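Local coordinates for protein Cyp101j2 (Sphingobium yanoikuyae, PDB 5KYO) that is a haem-containing cytochrome P450 monooxygenase that probably hydroxylates the monoterpene 1,8-cineole, at residues 73-84 with 330-341. Numbering follows the deposited sequence.
Sequences PLMWTPHNGGHW and EGVLLKAGDMVM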
ATOM      1  N   PRO A  73     -22.135   3.181  11.323  1.00 28.41           N
ATOM      2  CA  PRO A  73     -20.783   2.649  11.118  1.00 34.16           C
ATOM      3  C   PRO A  73     -20.642   1.913   9.785  1.00 34.05           C
ATOM      4  O   PRO A  73     -19.547   1.853   9.223  1.00 35.50           O
ATOM      5  CB  PRO A  73     -20.609   1.679  12.287  1.00 35.84           C
ATOM      6  CG  PRO A  73     -21.506   2.201  13.341  1.00 32.98           C
ATOM      7  CD  PRO A  73     -22.696   2.755  12.617  1.00 31.06           C
ATOM      8  N   LEU A  74     -21.738   1.349   9.289  1.00 26.75           N
ATOM      9  CA  LEU A  74     -21.704   0.637   8.022  1.00 23.75           C
ATOM     10  C   LEU A  74     -22.667   1.287   7.054  1.00 25.10           C
ATOM     11  O   LEU A  74     -23.878   1.210   7.239  1.00 29.79           O
ATOM     12  CB  LEU A  74     -22.052  -0.846   8.214  1.00 27.46           C
ATOM     13  CG  LEU A  74     -21.813  -1.773   7.014  1.00 30.08           C
ATOM     14  CD1 LEU A  74     -20.342  -2.138   6.897  1.00 30.06           C
ATOM     15  CD2 LEU A  74     -22.657  -3.042   7.081  1.00 25.83           C
ATOM     16  N   MET A  75     -22.132   1.932   6.027  1.00 22.92           N
ATOM     17  CA  MET A  75     -22.960   2.567   5.003  1.00 25.71           C
ATOM     18  C   MET A  75     -22.840   1.816   3.679  1.00 29.85           C
ATOM     19  O   MET A  75     -22.036   0.888   3.552  1.00 29.54           O
ATOM     20  CB  MET A  75     -22.563   4.042   4.815  1.00 22.22           C
ATOM     21  CG  MET A  75     -22.738   4.907   6.057  0.50 15.17           C
ATOM     22  SD  MET A  75     -24.486   5.172   6.483  0.50 15.11           S
ATOM     23  CE  MET A  75     -24.918   6.381   5.245  0.50 16.22           C
ATOM     24  N   TRP A  76     -23.632   2.235   2.693  1.00 27.84           N
ATOM     25  CA  TRP A  76     -23.684   1.576   1.391  1.00 25.56           C
ATOM     26  C   TRP A  76     -23.719   2.626   0.289  1.00 25.66           C
ATOM     27  O   TRP A  76     -24.441   3.621   0.393  1.00 19.78           O
ATOM     28  CB  TRP A  76     -24.910   0.660   1.300  1.00 26.31           C
ATOM     29  CG  TRP A  76     -25.016  -0.140   0.035  1.00 32.51           C
ATOM     30  CD1 TRP A  76     -24.591  -1.425  -0.161  1.00 26.11           C
ATOM     31  CD2 TRP A  76     -25.607   0.279  -1.204  1.00 31.68           C
ATOM     32  NE1 TRP A  76     -24.865  -1.822  -1.444  1.00 28.88           N
ATOM     33  CE2 TRP A  76     -25.488  -0.796  -2.106  1.00 30.45           C
ATOM     34  CE3 TRP A  76     -26.215   1.461  -1.639  1.00 24.60           C
ATOM     35  CZ2 TRP A  76     -25.953  -0.726  -3.417  1.00 29.69           C
ATOM     36  CZ3 TRP A  76     -26.675   1.532  -2.944  1.00 21.30           C
ATOM     37  CH2 TRP A  76     -26.551   0.439  -3.817  1.00 26.87           C
ATOM     38  N   THR A  77     -22.923   2.411  -0.753  1.00 19.43           N
ATOM     39  CA  THR A  77     -22.792   3.365  -1.854  1.00 19.10           C
ATOM     40  C   THR A  77     -23.175   2.691  -3.167  1.00 27.85           C
ATOM     41  O   THR A  77     -22.808   1.542  -3.409  1.00 22.09           O
ATOM     42  CB  THR A  77     -21.340   3.940  -1.956  1.00 30.40           C
ATOM     43  OG1 THR A  77     -21.201   4.762  -3.131  1.00 25.91           O
ATOM     44  CG2 THR A  77     -20.313   2.810  -2.005  1.00 25.86           C
ATOM     45  N   PRO A  78     -23.920   3.405  -4.024  1.00 31.83           N
ATOM     46  CA  PRO A  78     -24.298   2.862  -5.336  1.00 33.41           C
ATOM     47  C   PRO A  78     -23.138   2.799  -6.331  1.00 34.55           C
ATOM     48  O   PRO A  78     -23.264   2.142  -7.362  1.00 30.81           O
ATOM     49  CB  PRO A  78     -25.361   3.851  -5.828  1.00 35.08           C
ATOM     50  CG  PRO A  78     -25.000   5.141  -5.158  1.00 33.37           C
ATOM     51  CD  PRO A  78     -24.512   4.737  -3.788  1.00 30.27           C
ATOM     52  N   HIS A  79     -22.035   3.482  -6.033  1.00 33.03           N
ATOM     53  CA  HIS A  79     -20.900   3.543  -6.954  1.00 27.15           C
ATOM     54  C   HIS A  79     -20.129   2.219  -6.989  1.00 26.25           C
ATOM     55  O   HIS A  79     -20.160   1.459  -6.021  1.00 24.70           O
ATOM     56  CB  HIS A  79     -19.962   4.685  -6.562  1.00 25.52           C
ATOM     57  CG  HIS A  79     -20.548   6.047  -6.772  1.00 29.11           C
ATOM     58  ND1 HIS A  79     -20.230   6.835  -7.860  1.00 26.59           N
ATOM     59  CD2 HIS A  79     -21.443   6.754  -6.044  1.00 34.80           C
ATOM     60  CE1 HIS A  79     -20.906   7.970  -7.789  1.00 33.47           C
ATOM     61  NE2 HIS A  79     -21.647   7.945  -6.696  1.00 38.07           N
ATOM     62  N   ASN A  80     -19.461   1.950  -8.112  1.00 24.94           N
ATOM     63  CA  ASN A  80     -18.557   0.799  -8.226  1.00 23.61           C
ATOM     64  C   ASN A  80     -19.241  -0.532  -7.889  1.00 29.33           C
ATOM     65  O   ASN A  80     -18.839  -1.220  -6.967  1.00 29.83           O
ATOM     66  CB  ASN A  80     -17.329   1.027  -7.317  1.00 20.92           C
ATOM     67  CG  ASN A  80     -16.520   2.244  -7.730  1.00 25.17           C
ATOM     68  OD1 ASN A  80     -16.259   2.451  -8.917  1.00 25.93           O
ATOM     69  ND2 ASN A  80     -16.155   3.082  -6.758  1.00 26.03           N
ATOM     70  N   GLY A  81     -20.303  -0.870  -8.619  1.00 35.31           N
ATOM     71  CA  GLY A  81     -21.038  -2.104  -8.385  1.00 37.23           C
ATOM     72  C   GLY A  81     -22.015  -2.090  -7.212  1.00 36.93           C
ATOM     73  O   GLY A  81     -22.874  -2.969  -7.092  1.00 27.07           O
ATOM     74  N   GLY A  82     -21.892  -1.093  -6.342  1.00 30.82           N
ATOM     75  CA  GLY A  82     -22.669  -1.053  -5.114  1.00 38.85           C
ATOM     76  C   GLY A  82     -21.981  -1.852  -4.021  1.00 38.95           C
ATOM     77  O   GLY A  82     -21.755  -3.055  -4.181  1.00 37.81           O
ATOM     78  N   HIS A  83     -21.629  -1.199  -2.916  1.00 28.13           N
ATOM     79  CA  HIS A  83     -20.916  -1.911  -1.861  1.00 26.09           C
ATOM     80  C   HIS A  83     -20.983  -1.225  -0.508  1.00 29.73           C
ATOM     81  O   HIS A  83     -21.160  -0.013  -0.420  1.00 31.37           O
ATOM     82  CB  HIS A  83     -19.445  -2.131  -2.265  1.00 25.73           C
ATOM     83  CG  HIS A  83     -18.652  -0.870  -2.411  1.00 29.90           C
ATOM     84  ND1 HIS A  83     -17.957  -0.305  -1.363  1.00 27.95           N
ATOM     85  CD2 HIS A  83     -18.429  -0.069  -3.484  1.00 29.99           C
ATOM     86  CE1 HIS A  83     -17.339   0.787  -1.781  1.00 27.49           C
ATOM     87  NE2 HIS A  83     -17.611   0.952  -3.064  1.00 26.47           N
ATOM     88  N   TRP A  84     -20.857  -2.023   0.547  1.00 28.56           N
ATOM     89  CA  TRP A  84     -20.844  -1.498   1.902  1.00 33.44           C
ATOM     90  C   TRP A  84     -19.468  -0.942   2.257  1.00 32.67           C
ATOM     91  O   TRP A  84     -18.449  -1.384   1.714  1.00 30.83           O
ATOM     92  CB  TRP A  84     -21.233  -2.572   2.920  1.00 32.12           C
ATOM     93  CG  TRP A  84     -22.507  -3.292   2.631  1.00 29.07           C
ATOM     94  CD1 TRP A  84     -22.650  -4.465   1.937  1.00 31.24           C
ATOM     95  CD2 TRP A  84     -23.821  -2.914   3.057  1.00 32.09           C
ATOM     96  NE1 TRP A  84     -23.973  -4.830   1.898  1.00 29.22           N
ATOM     97  CE2 TRP A  84     -24.714  -3.897   2.581  1.00 34.82           C
ATOM     98  CE3 TRP A  84     -24.331  -1.839   3.798  1.00 34.13           C
ATOM     99  CZ2 TRP A  84     -26.093  -3.831   2.810  1.00 38.62           C
ATOM    100  CZ3 TRP A  84     -25.702  -1.775   4.026  1.00 31.50           C
ATOM    101  CH2 TRP A  84     -26.565  -2.765   3.535  1.00 32.65           C
ATOM    102  N   GLU A 330     -24.123  -5.820  11.637  1.00 36.95           N
ATOM    103  CA  GLU A 330     -24.356  -4.392  11.835  1.00 42.36           C
ATOM    104  C   GLU A 330     -25.804  -3.964  11.597  1.00 43.41           C
ATOM    105  O   GLU A 330     -26.061  -2.853  11.124  1.00 38.12           O
ATOM    106  CB  GLU A 330     -23.420  -3.582  10.937  1.00 43.64           C
ATOM    107  CG  GLU A 330     -21.966  -3.593  11.406  1.00 44.93           C
ATOM    108  CD  GLU A 330     -21.786  -2.891  12.736  1.00 44.53           C
ATOM    109  OE1 GLU A 330     -22.020  -1.667  12.802  1.00 44.51           O
ATOM    110  OE2 GLU A 330     -21.419  -3.561  13.721  1.00 47.33           O
ATOM    111  N   GLY A 331     -26.741  -4.849  11.932  1.00 41.87           N
ATOM    112  CA  GLY A 331     -28.155  -4.520  11.875  1.00 39.31           C
ATOM    113  C   GLY A 331     -28.740  -4.569  10.479  1.00 37.00           C
ATOM    114  O   GLY A 331     -29.882  -4.165  10.254  1.00 39.67           O
ATOM    115  N   VAL A 332     -27.954  -5.051   9.529  1.00 33.08           N
ATOM    116  CA  VAL A 332     -28.466  -5.254   8.181  1.00 35.73           C
ATOM    117  C   VAL A 332     -28.223  -6.687   7.738  1.00 33.92           C
ATOM    118  O   VAL A 332     -27.521  -7.446   8.408  1.00 37.73           O
ATOM    119  CB  VAL A 332     -27.824  -4.290   7.154  1.00 35.14           C
ATOM    120  CG1 VAL A 332     -28.153  -2.861   7.493  1.00 37.88           C
ATOM    121  CG2 VAL A 332     -26.305  -4.501   7.073  1.00 30.32           C
ATOM    122  N   LEU A 333     -28.828  -7.054   6.614  1.00 41.03           N
ATOM    123  CA  LEU A 333     -28.597  -8.359   6.018  1.00 38.28           C
ATOM    124  C   LEU A 333     -27.606  -8.245   4.870  1.00 32.29           C
ATOM    125  O   LEU A 333     -27.892  -7.618   3.844  1.00 33.84           O
ATOM    126  CB  LEU A 333     -29.907  -8.977   5.515  1.00 44.17           C
ATOM    127  CG  LEU A 333     -29.772 -10.390   4.935  1.00 44.21           C
ATOM    128  CD1 LEU A 333     -29.329 -11.384   6.002  1.00 43.85           C
ATOM    129  CD2 LEU A 333     -31.070 -10.842   4.273  1.00 47.02           C
ATOM    130  N   LEU A 334     -26.438  -8.850   5.053  1.00 29.48           N
ATOM    131  CA  LEU A 334     -25.441  -8.925   3.998  1.00 30.25           C
ATOM    132  C   LEU A 334     -25.674 -10.143   3.118  1.00 41.26           C
ATOM    133  O   LEU A 334     -25.434 -11.275   3.541  1.00 48.72           O
ATOM    134  CB  LEU A 334     -24.032  -8.992   4.584  1.00 28.34           C
ATOM    135  CG  LEU A 334     -23.630  -7.899   5.560  1.00 28.93           C
ATOM    136  CD1 LEU A 334     -22.148  -8.067   5.897  1.00 33.68           C
ATOM    137  CD2 LEU A 334     -23.926  -6.547   4.948  1.00 28.68           C
ATOM    138  N   LYS A 335     -26.129  -9.909   1.893  1.00 40.43           N
ATOM    139  CA  LYS A 335     -26.394 -10.999   0.968  1.00 36.51           C
ATOM    140  C   LYS A 335     -25.088 -11.674   0.586  1.00 42.22           C
ATOM    141  O   LYS A 335     -24.024 -11.053   0.637  1.00 42.79           O
ATOM    142  CB  LYS A 335     -27.118 -10.488  -0.280  1.00 28.63           C
ATOM    143  CG  LYS A 335     -28.581 -10.111  -0.067  1.00 33.55           C
ATOM    144  CD  LYS A 335     -29.255  -9.764  -1.401  1.00 39.04           C
ATOM    145  CE  LYS A 335     -30.757  -9.525  -1.231  1.00 41.94           C
ATOM    146  NZ  LYS A 335     -31.407  -9.003  -2.470  1.00 34.43           N
ATOM    147  N   ALA A 336     -25.155 -12.947   0.216  1.00 38.23           N
ATOM    148  CA  ALA A 336     -23.987 -13.600  -0.353  1.00 27.30           C
ATOM    149  C   ALA A 336     -23.618 -12.865  -1.633  1.00 30.07           C
ATOM    150  O   ALA A 336     -24.503 -12.497  -2.415  1.00 29.81           O
ATOM    151  CB  ALA A 336     -24.256 -15.081  -0.631  1.00 36.75           C
ATOM    152  N   GLY A 337     -22.321 -12.631  -1.827  1.00 29.66           N
ATOM    153  CA  GLY A 337     -21.825 -11.912  -2.992  1.00 23.61           C
ATOM    154  C   GLY A 337     -21.687 -10.416  -2.735  1.00 27.34           C
ATOM    155  O   GLY A 337     -21.213  -9.673  -3.595  1.00 24.48           O
ATOM    156  N   ASP A 338     -22.117  -9.963  -1.563  1.00 28.49           N
ATOM    157  CA  ASP A 338     -21.931  -8.558  -1.210  1.00 32.34           C
ATOM    158  C   ASP A 338     -20.439  -8.229  -1.001  1.00 26.52           C
ATOM    159  O   ASP A 338     -19.649  -9.065  -0.549  1.00 26.47           O
ATOM    160  CB  ASP A 338     -22.739  -8.205   0.043  1.00 39.55           C
ATOM    161  CG  ASP A 338     -24.210  -7.922  -0.263  1.00 40.92           C
ATOM    162  OD1 ASP A 338     -24.634  -8.129  -1.422  1.00 42.98           O
ATOM    163  OD2 ASP A 338     -24.940  -7.486   0.655  1.00 36.76           O
ATOM    164  N   MET A 339     -20.064  -6.998  -1.337  1.00 33.71           N
ATOM    165  CA  MET A 339     -18.704  -6.517  -1.125  1.00 33.22           C
ATOM    166  C   MET A 339     -18.672  -5.573   0.065  1.00 30.09           C
ATOM    167  O   MET A 339     -19.572  -4.752   0.231  1.00 30.59           O
ATOM    168  CB  MET A 339     -18.179  -5.800  -2.372  1.00 31.16           C
ATOM    169  CG  MET A 339     -18.050  -6.700  -3.571  1.00 21.84           C
ATOM    170  SD  MET A 339     -16.797  -7.959  -3.251  1.00 27.86           S
ATOM    171  CE  MET A 339     -15.416  -6.901  -2.790  1.00 39.92           C
ATOM    172  N   VAL A 340     -17.646  -5.694   0.900  1.00 22.13           N
ATOM    173  CA  VAL A 340     -17.490  -4.763   2.009  1.00 25.64           C
ATOM    174  C   VAL A 340     -16.092  -4.149   2.023  1.00 23.42           C
ATOM    175  O   VAL A 340     -15.092  -4.855   2.178  1.00 24.93           O
ATOM    176  CB  VAL A 340     -17.749  -5.429   3.369  1.00 29.10           C
ATOM    177  CG1 VAL A 340     -17.616  -4.396   4.463  1.00 23.21           C
ATOM    178  CG2 VAL A 340     -19.147  -6.089   3.406  1.00 23.26           C
ATOM    179  N   MET A 341     -16.048  -2.827   1.856  1.00 21.09           N
ATOM    180  CA  MET A 341     -14.798  -2.079   1.898  0.80 20.48           C
ATOM    181  C   MET A 341     -14.423  -1.795   3.350  1.00 24.53           C
ATOM    182  O   MET A 341     -15.265  -1.429   4.155  1.00 18.07           O
ATOM    183  CB  MET A 341     -14.915  -0.781   1.093  0.80 21.44           C
ATOM    184  CG  MET A 341     -13.611  -0.035   0.906  0.80 14.71           C
ATOM    185  SD  MET A 341     -13.668   1.178  -0.421  0.80 19.24           S
ATOM    186  CE  MET A 341     -13.567   0.127  -1.873  0.80 22.20           C
TER
HETATM  187  O   HOH W   1     -23.787  -0.083  11.411  1.00 33.10           O
HETATM  188  O   HOH W   2     -22.391  -5.565  -2.644  1.00 21.70           O
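The indole of Trp84 is sandwiched between Trp76 of its own hairpin and Val332 and Leu334 of strand 332-334, and bonded at its edge to Asp338. Val332 CG2 and Leu334 CD2 lie over one face, and Leu334 CD2 sits 3.7 Å from the centroid of the five-membered ring. Trp76 CD1 covers the opposite face. At the edge, Trp84 NE1 donates to Asp338 OD2 at 3.1 Å, and the N-H points almost straight at the oxygen (173°). The donor lies above the carboxylate plane. OD2 also accepts from Asn38 ND2 and, weakly, from Lys335 N, so the carboxylate ties the 335-338 turn to the indole. Trp84 CG stands anti to the carbonyl carbon (chi1 -52°), which swings the ring toward strand 332-334. With an alanine here, the methyls of Leu334 and Val332 would probably face a gap, and Asp338 OD2 would be likely to rely on Asn38 and the weak bond from Lys335 N.

The backbone pairing is parallel. Trp84 N bonds Met339 O at 3.0 Å, and Met341 N bonds Trp84 O at 2.8 Å. His83 ND1 adds a longer bond to Trp84 O, at 3.3 Å, from the other face of the carbonyl plane. One water bridges Gly82 O and Met339 N.

Leu74 continues the apolar layer. Its CD2 meets Val332 CG2 at 3.9 Å, while CD1 faces Val340 CG1. At the end of this layer, a second water accepts weakly from Leu74 N and donates to Glu330 OE1.

Through strand 83-86 the hairpin thus pairs in parallel with strand 339-343, in the mixed beta sheet characteristic of the cytochrome P450 fold.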